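Local coordinates for protein ancestral congerin Con-anc (PDB 3AJY) that binds beta-galactoside sugars as a reconstructed ancestral fish galectin, here holding a galactose and a glucose unit in its carbohydrate pocket, at residues F31-G36 / I88-D93; L44-R49 / H105-P110; F78-G83 / I99-G104. One frame throughout, in Å; residues are numbered along the deposited sequence.

Contact 1 (F31-G36 / I88-D93); sequences FSINVG and ITITFD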
# COMPACT_ATOMS: atom_id res chain seq x y z
N PHE A 31 -6.43 -16.12 -9.11
CA PHE A 31 -5.59 -15.05 -8.63
C PHE A 31 -5.32 -15.27 -7.15
O PHE A 31 -6.14 -15.88 -6.45
CB PHE A 31 -6.20 -13.66 -8.93
CG PHE A 31 -7.23 -13.21 -7.94
CD1 PHE A 31 -8.54 -13.68 -8.02
CD2 PHE A 31 -6.90 -12.30 -6.94
CE1 PHE A 31 -9.51 -13.25 -7.10
CE2 PHE A 31 -7.86 -11.88 -6.01
CZ PHE A 31 -9.16 -12.36 -6.10
N SER A 32 -4.16 -14.81 -6.68
CA SER A 32 -3.74 -15.05 -5.30
C SER A 32 -3.33 -13.79 -4.57
O SER A 32 -2.89 -12.81 -5.18
CB SER A 32 -2.61 -16.08 -5.23
OG SER A 32 -1.45 -15.62 -5.90
N ILE A 33 -3.55 -13.81 -3.26
CA ILE A 33 -3.02 -12.82 -2.36
C ILE A 33 -1.98 -13.56 -1.54
O ILE A 33 -2.24 -14.66 -1.09
CB ILE A 33 -4.13 -12.22 -1.45
CG1 ILE A 33 -5.19 -11.51 -2.32
CG2 ILE A 33 -3.53 -11.29 -0.38
CD1 ILE A 33 -4.61 -10.45 -3.32
N ASN A 34 -0.80 -12.98 -1.41
CA ASN A 34 0.32 -13.62 -0.72
C ASN A 34 0.94 -12.70 0.32
O ASN A 34 1.29 -11.56 0.02
CB ASN A 34 1.38 -14.01 -1.74
CG ASN A 34 0.81 -14.81 -2.87
OD1 ASN A 34 0.46 -15.98 -2.71
ND2 ASN A 34 0.70 -14.18 -4.03
N VAL A 35 1.06 -13.19 1.54
CA VAL A 35 1.70 -12.40 2.57
C VAL A 35 2.73 -13.24 3.32
O VAL A 35 2.48 -14.39 3.65
CB VAL A 35 0.66 -11.76 3.52
CG1 VAL A 35 -0.22 -10.76 2.73
CG2 VAL A 35 -0.24 -12.80 4.14
N GLY A 36 3.90 -12.65 3.55
CA GLY A 36 4.96 -13.34 4.27
C GLY A 36 6.21 -12.50 4.36
O GLY A 36 6.16 -11.34 4.75
N ILE A 88 -10.55 -8.12 -0.10
CA ILE A 88 -10.22 -9.11 0.92
C ILE A 88 -9.58 -8.41 2.11
O ILE A 88 -8.75 -7.54 1.94
CB ILE A 88 -9.25 -10.20 0.35
CG1 ILE A 88 -9.89 -10.89 -0.86
CG2 ILE A 88 -8.91 -11.26 1.38
CD1 ILE A 88 -8.87 -11.58 -1.79
N THR A 89 -9.99 -8.78 3.32
CA THR A 89 -9.34 -8.27 4.55
C THR A 89 -8.75 -9.41 5.38
O THR A 89 -9.41 -10.44 5.60
CB THR A 89 -10.31 -7.40 5.39
OG1 THR A 89 -10.71 -6.26 4.62
CG2 THR A 89 -9.66 -6.91 6.68
N ILE A 90 -7.51 -9.22 5.82
CA ILE A 90 -6.76 -10.25 6.54
C ILE A 90 -6.21 -9.67 7.83
O ILE A 90 -5.70 -8.55 7.86
CB ILE A 90 -5.54 -10.76 5.71
CG1 ILE A 90 -5.98 -11.28 4.33
CG2 ILE A 90 -4.80 -11.86 6.49
CD1 ILE A 90 -4.82 -11.53 3.35
N THR A 91 -6.32 -10.43 8.91
CA THR A 91 -5.68 -10.07 10.16
C THR A 91 -5.24 -11.38 10.76
O THR A 91 -5.65 -12.44 10.30
CB THR A 91 -6.65 -9.30 11.13
OG1 THR A 91 -5.89 -8.77 12.22
CG2 THR A 91 -7.71 -10.21 11.67
N PHE A 92 -4.40 -11.31 11.78
CA PHE A 92 -3.90 -12.53 12.39
C PHE A 92 -3.45 -12.37 13.82
O PHE A 92 -3.05 -11.29 14.23
CB PHE A 92 -2.73 -13.10 11.56
CG PHE A 92 -1.53 -12.21 11.50
CD1 PHE A 92 -1.45 -11.19 10.56
CD2 PHE A 92 -0.45 -12.42 12.35
CE1 PHE A 92 -0.34 -10.38 10.49
CE2 PHE A 92 0.68 -11.61 12.28
CZ PHE A 92 0.74 -10.59 11.35
N ASP A 93 -3.47 -13.47 14.56
CA ASP A 93 -2.74 -13.57 15.82
C ASP A 93 -1.60 -14.60 15.69
O ASP A 93 -1.31 -15.09 14.57
CB ASP A 93 -3.70 -13.85 16.98
CG ASP A 93 -4.46 -15.13 16.81
OD1 ASP A 93 -5.68 -15.13 17.10
OD2 ASP A 93 -3.84 -16.14 16.40
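The hydrophobic core of the galectin beta sandwich is crossed here, where Ile33 on strand 30-35 of one sheet meets Ile88 and Ile90 on strand 85-92 of the other. The evidence for face-to-face sheets is in the axes: the short strand segments 31-35 and 88-92 stay 10.4 Å apart at closest approach, too far for backbone pairing, and run in roughly the same direction with a crossing angle of -26°. Only side chains bridge that gap. Ile33 does so with two branches. Its CG1 lies 3.7 Å from CD1 of Ile88, while its CG2 methyl reaches CD1 of Ile90 at 4.0 Å. In Ile33, CG1 sits beside the backbone N (chi1 -62°) and CG2 beside the carbonyl carbon, which spreads the two branches over two successive inward-facing residues of the other strand. In each pair the two side chains run antiparallel and overlap alongside, instead of meeting end on. At one end the contact is extended by Phe31, whose CE2 comes within 4.3 Å of Ile88 CD1 although its CB does not start out toward the other sheet; the ring meets the methyl obliquely.

Alternation along strand 31-35 separates two chemistries. Ser32 and Asn34 point away from strand 88-92, and Asn34 ND2 donates to Ser32 OG at 3.2 Å, with the acceptor tilted 20° from the amide plane. The other end of that amide, OD1, is hydrogen-bonded to His45 ND1, a second-shell link to a residue of the glycan pocket. Strand 30-35 lies in its sheet between strands 41-52 and 117-125, and strand 85-92 between 96-101 and 18-24; Val20 of strand 18-24 packs against both Ile33 and Ile88.

Contact 2 (L44-R49 / H105-P110); sequences LHLDHR and HKLEFP. With GAL (beta-D-galactopyranose), chain C; BGC (beta-D-glucopyranose), chain B.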
# COMPACT_ATOMS: atom_id res chain seq x y z
N LEU A 44 0.91 -16.96 4.21
CA LEU A 44 -0.45 -17.15 3.67
C LEU A 44 -0.43 -16.91 2.18
O LEU A 44 -0.10 -15.83 1.74
CB LEU A 44 -1.46 -16.16 4.29
CG LEU A 44 -2.93 -16.52 4.52
CD1 LEU A 44 -3.84 -15.28 4.43
CD2 LEU A 44 -3.48 -17.66 3.68
N HIS A 45 -0.82 -17.94 1.43
CA HIS A 45 -1.03 -17.84 -0.00
C HIS A 45 -2.52 -18.15 -0.15
O HIS A 45 -2.97 -19.25 0.16
CB HIS A 45 -0.16 -18.88 -0.70
CG HIS A 45 -0.57 -19.22 -2.10
ND1 HIS A 45 -0.39 -18.35 -3.16
CD2 HIS A 45 -1.06 -20.37 -2.63
CE1 HIS A 45 -0.79 -18.95 -4.28
NE2 HIS A 45 -1.20 -20.17 -3.99
N LEU A 46 -3.28 -17.17 -0.62
CA LEU A 46 -4.70 -17.31 -0.78
C LEU A 46 -5.04 -17.34 -2.27
O LEU A 46 -5.13 -16.29 -2.91
CB LEU A 46 -5.38 -16.15 -0.03
CG LEU A 46 -6.88 -16.01 0.14
CD1 LEU A 46 -7.44 -17.09 1.08
CD2 LEU A 46 -7.17 -14.59 0.69
N ASP A 47 -5.21 -18.54 -2.84
CA ASP A 47 -5.37 -18.71 -4.29
C ASP A 47 -6.83 -18.95 -4.62
O ASP A 47 -7.41 -19.95 -4.19
CB ASP A 47 -4.50 -19.87 -4.79
CG ASP A 47 -4.13 -19.76 -6.28
OD1 ASP A 47 -4.13 -18.64 -6.82
OD2 ASP A 47 -3.81 -20.80 -6.91
N HIS A 48 -7.43 -18.03 -5.37
CA HIS A 48 -8.84 -18.12 -5.76
C HIS A 48 -8.91 -18.68 -7.15
O HIS A 48 -8.64 -17.98 -8.13
CB HIS A 48 -9.50 -16.76 -5.70
CG HIS A 48 -9.19 -16.02 -4.44
ND1 HIS A 48 -8.04 -15.26 -4.28
CD2 HIS A 48 -9.86 -15.94 -3.26
CE1 HIS A 48 -8.03 -14.73 -3.07
NE2 HIS A 48 -9.12 -15.13 -2.43
N ARG A 49 -9.26 -19.95 -7.23
CA ARG A 49 -9.18 -20.68 -8.47
C ARG A 49 -10.56 -20.83 -9.07
O ARG A 49 -11.39 -21.61 -8.59
CB ARG A 49 -8.51 -22.04 -8.25
CG ARG A 49 -7.49 -22.01 -7.16
CD ARG A 49 -6.11 -22.48 -7.51
NE ARG A 49 -5.90 -23.88 -7.26
CZ ARG A 49 -4.76 -24.46 -6.86
NH1 ARG A 49 -3.66 -23.77 -6.58
NH2 ARG A 49 -4.74 -25.77 -6.72
N HIS A 105 -18.13 -13.90 3.70
CA HIS A 105 -17.56 -15.22 3.95
C HIS A 105 -16.24 -15.09 4.69
O HIS A 105 -15.48 -14.15 4.45
CB HIS A 105 -17.32 -15.98 2.65
CG HIS A 105 -18.52 -16.70 2.12
ND1 HIS A 105 -18.85 -16.72 0.78
CD2 HIS A 105 -19.47 -17.43 2.76
CE1 HIS A 105 -19.95 -17.44 0.62
NE2 HIS A 105 -20.35 -17.87 1.80
N LYS A 106 -15.98 -16.03 5.60
CA LYS A 106 -14.81 -15.98 6.44
C LYS A 106 -14.03 -17.30 6.42
O LYS A 106 -14.62 -18.37 6.34
CB LYS A 106 -15.18 -15.56 7.86
CG LYS A 106 -15.40 -14.06 7.97
CD LYS A 106 -15.91 -13.64 9.34
CE LYS A 106 -16.05 -12.13 9.44
NZ LYS A 106 -17.20 -11.78 10.34
N LEU A 107 -12.71 -17.18 6.46
CA LEU A 107 -11.81 -18.31 6.46
C LEU A 107 -10.78 -18.15 7.56
O LEU A 107 -10.55 -17.05 8.06
CB LEU A 107 -11.07 -18.42 5.11
CG LEU A 107 -11.86 -18.48 3.81
CD1 LEU A 107 -10.92 -18.79 2.66
CD2 LEU A 107 -12.95 -19.53 3.90
N GLU A 108 -10.15 -19.27 7.93
CA GLU A 108 -9.05 -19.27 8.87
C GLU A 108 -7.96 -20.19 8.38
O GLU A 108 -8.22 -21.17 7.68
CB GLU A 108 -9.53 -19.71 10.25
CG GLU A 108 -10.59 -18.82 10.85
CD GLU A 108 -11.01 -19.25 12.25
OE1 GLU A 108 -11.75 -18.47 12.89
OE2 GLU A 108 -10.59 -20.35 12.71
N PHE A 109 -6.73 -19.89 8.76
CA PHE A 109 -5.56 -20.64 8.33
C PHE A 109 -4.53 -20.54 9.44
O PHE A 109 -4.29 -19.46 9.96
CB PHE A 109 -4.99 -20.06 7.02
CG PHE A 109 -3.94 -20.94 6.37
CD1 PHE A 109 -4.29 -22.13 5.75
CD2 PHE A 109 -2.61 -20.56 6.36
CE1 PHE A 109 -3.34 -22.95 5.15
CE2 PHE A 109 -1.63 -21.37 5.76
CZ PHE A 109 -2.00 -22.57 5.16
N PRO A 110 -3.93 -21.67 9.82
CA PRO A 110 -2.86 -21.65 10.80
C PRO A 110 -1.70 -20.69 10.51
O PRO A 110 -1.23 -20.57 9.37
CB PRO A 110 -2.35 -23.10 10.82
CG PRO A 110 -2.98 -23.78 9.63
CD PRO A 110 -4.25 -23.04 9.37
C1 GAL C . 0.33 -25.27 -6.86
C2 GAL C . 0.47 -24.05 -7.76
C3 GAL C . 1.18 -22.91 -7.03
C4 GAL C . 0.50 -22.65 -5.68
C5 GAL C . 0.42 -23.95 -4.87
C6 GAL C . -0.26 -23.78 -3.50
O2 GAL C . 1.20 -24.40 -8.92
O3 GAL C . 1.12 -21.76 -7.84
O4 GAL C . -0.79 -22.12 -5.90
O5 GAL C . -0.27 -24.94 -5.62
O6 GAL C . -0.19 -25.01 -2.77
C2 BGC B . -2.14 -29.34 -6.41
C3 BGC B . -1.97 -27.88 -6.81
C4 BGC B . -0.49 -27.49 -6.98
C5 BGC B . 0.17 -28.53 -7.90
C6 BGC B . 1.66 -28.32 -8.20
C1 BGC B . -1.34 -30.19 -7.38
O1 BGC B . -1.42 -31.53 -6.97
O2 BGC B . -3.50 -29.70 -6.46
O3 BGC B . -2.60 -27.12 -5.82
O4 BGC B . -0.44 -26.23 -7.60
O5 BGC B . 0.01 -29.80 -7.32
O6 BGC B . 2.33 -28.27 -6.96
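In Leu44 chi1 is -147°, well off a staggered value, and in Phe109 the ring carbon CG lies anti to the backbone N (chi1 -169°); with these torsions Leu44 CD2 comes to 4.0 Å from Phe109 CD2. The two side chains pass in opposite directions, and the methyl meets the ring obliquely. Two residues on, Leu46 reaches across with CD1, 4.2 Å from CD1 of Leu107; this pair crosses at a slant and touches by single methyls. The 126 Å² buried in all fits so sparse a set of contacts. Strand 41-52 is central in one sheet of the galectin sandwich and strand 106-110 is an outermost strand of the other, so the contact closes the core near a sheet edge, with Ile99 packed against Leu44, Leu46 and Leu107.

Alternate residues of segment 44-49 serve the glycan pocket on the other face of their sheet. His45 NE2 and O4 of the galactose are hydrogen-bonded at 2.8 Å, with the hydroxyl oxygen at the ring edge, and the imidazole also meets the ring of Trp69, their planes at about 45°. Arg49, its chain bent at chi2 and chi3, presents the guanidinium edge-on: NH2 donates to O3 of the glucose at 2.7 Å and a nearly straight 173°. Its NH1 forms a salt bridge with Asp47 OD2 at 3.0 Å, in the guanidinium plane and on the carboxylate's anti lone pair. Asp47 OD2 is also paired with Arg30 and Arg49 NH2 with Asp55, which should restrict how the guanidinium can rotate beside the sugar.

Contact 3 (F78-G83 / I99-G104); sequences FPFSAG and IELLDG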
# COMPACT_ATOMS: atom_id res chain seq x y z
N PHE A 78 -16.87 -19.14 -2.54
CA PHE A 78 -16.27 -18.47 -3.67
C PHE A 78 -17.14 -17.34 -4.23
O PHE A 78 -17.96 -17.56 -5.11
CB PHE A 78 -15.95 -19.51 -4.75
CG PHE A 78 -14.87 -19.09 -5.69
CD1 PHE A 78 -15.18 -18.41 -6.86
CD2 PHE A 78 -13.54 -19.36 -5.39
CE1 PHE A 78 -14.17 -18.02 -7.72
CE2 PHE A 78 -12.54 -18.98 -6.26
CZ PHE A 78 -12.86 -18.30 -7.42
N PRO A 79 -16.95 -16.11 -3.71
CA PRO A 79 -17.80 -15.00 -4.13
C PRO A 79 -17.30 -14.24 -5.36
O PRO A 79 -17.91 -13.24 -5.74
CB PRO A 79 -17.79 -14.08 -2.90
CG PRO A 79 -16.48 -14.29 -2.27
CD PRO A 79 -15.99 -15.69 -2.67
N PHE A 80 -16.23 -14.72 -5.98
CA PHE A 80 -15.58 -13.96 -7.04
C PHE A 80 -16.01 -14.34 -8.45
O PHE A 80 -16.41 -15.47 -8.69
CB PHE A 80 -14.06 -14.08 -6.89
CG PHE A 80 -13.54 -13.53 -5.59
CD1 PHE A 80 -13.85 -12.23 -5.19
CD2 PHE A 80 -12.76 -14.32 -4.75
CE1 PHE A 80 -13.39 -11.72 -3.99
CE2 PHE A 80 -12.27 -13.81 -3.55
CZ PHE A 80 -12.58 -12.51 -3.18
N SER A 81 -15.95 -13.37 -9.37
CA SER A 81 -16.23 -13.60 -10.80
C SER A 81 -15.24 -12.86 -11.69
O SER A 81 -14.83 -11.74 -11.36
CB SER A 81 -17.64 -13.11 -11.15
OG SER A 81 -18.61 -13.74 -10.33
N ALA A 82 -14.90 -13.45 -12.83
CA ALA A 82 -14.04 -12.80 -13.81
C ALA A 82 -14.54 -11.39 -14.12
O ALA A 82 -15.75 -11.17 -14.21
CB ALA A 82 -13.96 -13.63 -15.10
N GLY A 83 -13.62 -10.45 -14.27
CA GLY A 83 -13.94 -9.07 -14.62
C GLY A 83 -14.53 -8.16 -13.53
O GLY A 83 -14.80 -6.98 -13.78
N ILE A 99 -9.43 -14.41 7.58
CA ILE A 99 -9.65 -13.83 6.25
C ILE A 99 -11.15 -13.57 6.02
O ILE A 99 -11.96 -14.48 6.14
CB ILE A 99 -9.13 -14.79 5.15
CG1 ILE A 99 -7.64 -15.12 5.34
CG2 ILE A 99 -9.37 -14.20 3.78
CD1 ILE A 99 -7.36 -16.55 5.78
N GLU A 100 -11.51 -12.32 5.67
CA GLU A 100 -12.89 -11.98 5.30
C GLU A 100 -13.01 -11.57 3.83
O GLU A 100 -12.34 -10.66 3.37
CB GLU A 100 -13.49 -10.88 6.19
CG GLU A 100 -14.99 -10.60 5.90
CD GLU A 100 -15.61 -9.56 6.83
OE1 GLU A 100 -14.88 -8.68 7.35
OE2 GLU A 100 -16.85 -9.61 7.04
N LEU A 101 -13.89 -12.27 3.11
CA LEU A 101 -14.19 -11.95 1.72
C LEU A 101 -15.35 -10.94 1.62
O LEU A 101 -16.07 -10.71 2.61
CB LEU A 101 -14.49 -13.23 0.94
CG LEU A 101 -13.46 -14.36 1.09
CD1 LEU A 101 -13.89 -15.58 0.27
CD2 LEU A 101 -12.01 -13.96 0.73
N LEU A 102 -15.53 -10.35 0.44
CA LEU A 102 -16.45 -9.22 0.31
C LEU A 102 -17.93 -9.55 0.55
O LEU A 102 -18.73 -8.67 0.87
CB LEU A 102 -16.26 -8.50 -1.03
CG LEU A 102 -16.85 -7.08 -1.13
CD1 LEU A 102 -16.21 -6.12 -0.13
CD2 LEU A 102 -16.77 -6.52 -2.56
N ASP A 103 -18.30 -10.81 0.41
CA ASP A 103 -19.67 -11.23 0.65
C ASP A 103 -19.90 -11.64 2.12
O ASP A 103 -20.90 -12.27 2.44
CB ASP A 103 -20.03 -12.39 -0.29
CG ASP A 103 -19.36 -13.71 0.12
OD1 ASP A 103 -19.89 -14.76 -0.29
OD2 ASP A 103 -18.32 -13.71 0.83
N GLY A 104 -18.95 -11.32 2.99
CA GLY A 104 -19.01 -11.73 4.39
C GLY A 104 -18.55 -13.13 4.71
O GLY A 104 -18.58 -13.54 5.86
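Phe78, whose ring meets Phe50 edge-to-face, leads into Pro79, the first residue of 78-83 to touch segment 99-104. Pro79 meets two residues there with different parts of its ring. CD approaches Leu101 CD1 at 3.6 Å, the two side chains crossing at about a right angle. CB and CG rest against the carboxylate of Asp103, with Pro79 CB 3.4 Å from Asp103 OD1. That carboxylate is set by chi1 73°, which places CG between the backbone N and the carbonyl carbon of Asp103, and by a hydrogen bond that OD2 accepts from the backbone N of His105. Next, Phe80 turns its ring back beneath the proline: Pro79 CG stands 4.2 Å above the ring plane, over its centre. CZ of Phe80 then meets Leu101 CD2 obliquely at 4.2 Å, so that Leu101 offers one methyl to the proline and the other to the phenylalanine. Further in, Phe80 meets His48 and Phe31 edge-to-face.

On the other segment, Gly104 N donates a hydrogen bond to Leu101 O at 3.0 Å, closing a type I beta turn. The arrangement is that of a beta hairpin turn, joining strands 96-101 and 106-110, packed against a loop that links the two sheets of the galectin sandwich.

Overall arrangement
Contacts 1 and 2 both span the space between the two sheets with apolar side chains, contact 1 near the chain centre and contact 2 toward an edge strand; their first segments are paired neighbours in one sheet, joined by Phe31 O to His48 N at 2.7 Å. Contact 3 lies farther out, its centre about 12 Å from the centre of the chain, and is partly exposed, which suits its mix of proline, carboxylate and turn. It meets contact 2 through Leu107 N and Ile99 O, 2.8 Å apart, and contact 1 where Phe80 packs on Ile88. Sugar binding enters directly in contact 2 alone; contacts 1 and 3 touch no sugar within their segments.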